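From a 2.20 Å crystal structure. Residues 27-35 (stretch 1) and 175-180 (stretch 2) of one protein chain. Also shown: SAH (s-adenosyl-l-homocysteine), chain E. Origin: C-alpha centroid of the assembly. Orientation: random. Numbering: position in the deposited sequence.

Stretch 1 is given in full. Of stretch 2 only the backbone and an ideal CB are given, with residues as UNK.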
# COMPACT_ATOMS: atom_id res chain seq x y z
N GLN A 27 -8.04 -8.06 -5.28
CA GLN A 27 -6.67 -8.55 -5.31
C GLN A 27 -5.96 -8.42 -6.66
O GLN A 27 -6.14 -9.25 -7.56
CB GLN A 27 -6.58 -10.01 -4.85
CG GLN A 27 -7.01 -10.25 -3.39
CD GLN A 27 -6.76 -11.68 -2.93
OE1 GLN A 27 -6.85 -12.63 -3.72
NE2 GLN A 27 -6.47 -11.84 -1.65
N TYR A 28 -5.18 -7.36 -6.80
CA TYR A 28 -4.38 -7.14 -7.99
C TYR A 28 -3.07 -6.57 -7.43
O TYR A 28 -3.08 -5.75 -6.52
CB TYR A 28 -5.05 -6.14 -8.95
CG TYR A 28 -5.21 -4.73 -8.41
CD1 TYR A 28 -4.13 -3.84 -8.41
CD2 TYR A 28 -6.41 -4.31 -7.84
CE1 TYR A 28 -4.24 -2.57 -7.84
CE2 TYR A 28 -6.53 -3.03 -7.27
CZ TYR A 28 -5.44 -2.18 -7.27
OH TYR A 28 -5.53 -0.95 -6.65
N ARG A 29 -1.94 -7.05 -7.94
CA ARG A 29 -0.65 -6.58 -7.45
C ARG A 29 -0.50 -5.09 -7.76
O ARG A 29 -0.95 -4.62 -8.80
CB ARG A 29 0.47 -7.35 -8.15
CG ARG A 29 0.42 -7.21 -9.66
CD ARG A 29 1.59 -7.88 -10.31
NE ARG A 29 2.85 -7.41 -9.74
CZ ARG A 29 4.04 -7.85 -10.10
NH1 ARG A 29 5.13 -7.37 -9.52
NH2 ARG A 29 4.16 -8.78 -11.05
N THR A 30 0.14 -4.34 -6.86
CA THR A 30 0.33 -2.91 -7.10
C THR A 30 1.24 -2.76 -8.31
O THR A 30 2.37 -3.26 -8.30
CB THR A 30 1.00 -2.19 -5.91
OG1 THR A 30 0.25 -2.44 -4.70
CG2 THR A 30 1.03 -0.69 -6.16
N PRO A 31 0.77 -2.09 -9.37
CA PRO A 31 1.61 -1.91 -10.57
C PRO A 31 2.96 -1.27 -10.21
O PRO A 31 3.03 -0.38 -9.37
CB PRO A 31 0.74 -1.03 -11.46
CG PRO A 31 -0.65 -1.49 -11.11
CD PRO A 31 -0.58 -1.55 -9.59
N GLY A 32 4.02 -1.74 -10.86
CA GLY A 32 5.35 -1.22 -10.58
C GLY A 32 5.52 0.29 -10.63
O GLY A 32 6.20 0.87 -9.80
N ASN A 33 4.90 0.94 -11.60
CA ASN A 33 5.04 2.39 -11.71
C ASN A 33 4.44 3.12 -10.52
O ASN A 33 5.11 3.96 -9.90
CB ASN A 33 4.42 2.89 -13.02
CG ASN A 33 2.89 2.90 -12.99
OD1 ASN A 33 2.25 1.89 -12.72
ND2 ASN A 33 2.31 4.07 -13.30
N ALA A 34 3.20 2.81 -10.18
CA ALA A 34 2.55 3.46 -9.04
C ALA A 34 3.31 3.13 -7.76
O ALA A 34 3.55 4.02 -6.93
CB ALA A 34 1.08 3.00 -8.93
N ALA A 35 3.67 1.86 -7.60
CA ALA A 35 4.42 1.42 -6.43
C ALA A 35 5.72 2.20 -6.29
O ALA A 35 6.07 2.65 -5.19
CB ALA A 35 4.72 -0.06 -6.54
N UNK A 175 -1.30 9.61 -11.09
CA UNK A 175 -0.77 8.78 -12.17
C UNK A 175 -1.80 7.79 -12.67
O UNK A 175 -2.77 7.47 -11.99
CB UNK A 175 0.48 8.03 -11.70
N UNK A 176 -1.56 7.28 -13.87
CA UNK A 176 -2.44 6.31 -14.49
C UNK A 176 -1.77 4.95 -14.35
O UNK A 176 -0.58 4.81 -14.63
CB UNK A 176 -2.72 6.66 -15.95
N UNK A 177 -2.53 3.96 -13.91
CA UNK A 177 -1.96 2.62 -13.79
C UNK A 177 -2.72 1.70 -14.72
O UNK A 177 -3.80 2.03 -15.20
CB UNK A 177 -2.01 2.11 -12.35
N UNK A 178 -2.14 0.53 -14.97
CA UNK A 178 -2.79 -0.44 -15.83
C UNK A 178 -2.84 -1.76 -15.10
O UNK A 178 -1.81 -2.33 -14.75
CB UNK A 178 -2.07 -0.58 -17.17
N UNK A 179 -4.05 -2.25 -14.86
CA UNK A 179 -4.19 -3.51 -14.18
C UNK A 179 -4.57 -4.53 -15.23
O UNK A 179 -5.67 -4.50 -15.78
CB UNK A 179 -5.22 -3.44 -13.05
N UNK A 180 -3.63 -5.43 -15.57
CA UNK A 180 -3.83 -6.49 -16.56
C UNK A 180 -5.04 -7.36 -16.22
O UNK A 180 -5.22 -7.74 -15.07
CB UNK A 180 -2.58 -7.36 -16.66
N SAH E . -0.47 -6.89 -4.33
CA SAH E . -0.66 -5.52 -3.82
CB SAH E . -1.88 -5.55 -2.88
CG SAH E . -3.06 -5.26 -3.74
SD SAH E . -4.76 -5.25 -3.13
C SAH E . 0.64 -5.10 -3.18
O SAH E . 1.69 -5.72 -3.51
OXT SAH E . 0.52 -4.16 -2.33
C5' SAH E . -4.68 -5.13 -1.36
C4' SAH E . -4.91 -6.39 -0.50
O4' SAH E . -5.89 -6.09 0.52
C3' SAH E . -5.53 -7.59 -1.21
O3' SAH E . -4.42 -8.48 -1.41
C2' SAH E . -6.51 -8.22 -0.21
O2' SAH E . -6.53 -9.60 0.05
C1' SAH E . -6.32 -7.33 1.04
N9 SAH E . -7.53 -7.11 1.82
C8 SAH E . -8.84 -6.89 1.42
N7 SAH E . -9.67 -6.72 2.41
C5 SAH E . -8.88 -6.82 3.54
C6 SAH E . -9.15 -6.71 4.94
N6 SAH E . -10.39 -6.46 5.41
N1 SAH E . -8.13 -6.87 5.84
C2 SAH E . -6.88 -7.11 5.36
N3 SAH E . -6.50 -7.23 4.07
C4 SAH E . -7.55 -7.07 3.20

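Positions 175 to 179 of stretch 2 form a strand that passes the loop and first helical turn of stretch 1, and CA-to-CB points toward stretch 1 at alternate positions, 175, 177 and 179.

At position 175 the backbone is extended (phi/psi -145/161), and the ideal CB lies 4.6 Å from N33 ND2. The amide is the nearest group of stretch 1, but at that distance it sets few limits: a small polar, beta-branched or modest apolar side chain would suit. The residue is T175, a beta-branched type common in strands. Its chi1 of 29° falls between wells, and its closest approach to stretch 1 is from T175 CB to N33 ND2, 4.5 Å.

Position 176 points away, and its ideal CB has nothing of stretch 1 within 5.5 Å. What matters here is the backbone: N33 ND2 donates a hydrogen bond to the carbonyl O of 176 at 3.3 Å, with an N-H...acceptor angle of 144°. Because any residue type offers that carbonyl, the contact does not select a side chain, and a long polar or charged one would be as acceptable as many others. It is K176, whose nearest side-chain atom, K176 CB, is 6.2 Å from N33 ND2.

Position 177 is the centre of the register, its CA 6.6 Å from the CA of A34. The ideal CB faces a mostly apolar hollow, 4.0 Å from P31 CG and 4.7 Å from A34 CB, with N33 OD1 at 4.3 Å. The small methyl of A34 leaves room for a branched side chain; valine, isoleucine or perhaps leucine would suit, and the extended phi/psi of -117/164 favours beta-branching. The residue is I177, with chi1 in p and chi2 in t. Its CG2 packs 3.4 Å from A34 CB, while its CB lies 4.0 Å from P31 CG.

Position 178 points sideways, and its ideal CB again finds nothing within 5.5 Å, so polar and charged residues are natural candidates among many. The residue is E178, whose carboxylate is engaged elsewhere in the structure. The main chain does the work: a water bridges N33 OD1 (2.7 Å, the water donating) and E178 N (2.8 Å, the water accepting).

Position 179 turns back toward stretch 1, its ideal CB 4.8 Å from Y28 CD1 and 5.3 Å from P31 CG. An aromatic face with space above it calls for an apolar side chain of some reach; isoleucine, leucine or methionine would all be plausible, and valine would extend less far. It is I179, in the m, t rotamer. This conformation sets CD1 over one face of the Y28 ring, 3.5 Å from the ring centroid and only 6° off the normal, a CH-pi contact. Its CG2 meets Y28 CB at 3.6 Å.

At position 180 the ideal CB is out of reach of stretch 1, and a phi of -56° is compatible with proline as well as other residues. P180 occupies it, with P180 CD 5.8 Å from P31 CG at the nearest approach.

Stretch 2, residues 175-180: TKIEIP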
# COMPACT_ATOMS: atom_id res chain seq x y z
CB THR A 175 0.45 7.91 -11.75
OG1 THR A 175 0.35 7.60 -10.36
CG2 THR A 175 1.76 8.61 -12.06
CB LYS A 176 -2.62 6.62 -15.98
CG LYS A 176 -2.69 8.11 -16.27
CD LYS A 176 -3.03 8.42 -17.73
CE LYS A 176 -4.52 8.27 -17.99
NZ LYS A 176 -4.90 8.77 -19.34
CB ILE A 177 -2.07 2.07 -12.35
CG1 ILE A 177 -3.55 1.95 -11.93
CG2 ILE A 177 -1.29 2.97 -11.39
CD1 ILE A 177 -3.74 1.29 -10.57
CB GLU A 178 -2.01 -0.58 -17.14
CG GLU A 178 -1.91 0.73 -17.91
CD GLU A 178 -1.23 0.57 -19.25
OE1 GLU A 178 -0.06 0.14 -19.28
OE2 GLU A 178 -1.87 0.89 -20.27
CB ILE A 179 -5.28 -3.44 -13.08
CG1 ILE A 179 -4.98 -2.26 -12.14
CG2 ILE A 179 -5.30 -4.74 -12.29
CD1 ILE A 179 -6.01 -2.06 -11.04
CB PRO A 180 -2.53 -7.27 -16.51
CG PRO A 180 -1.52 -6.20 -16.19
CD PRO A 180 -2.23 -5.42 -15.10
O HOH W 1 0.63 0.91 -14.65
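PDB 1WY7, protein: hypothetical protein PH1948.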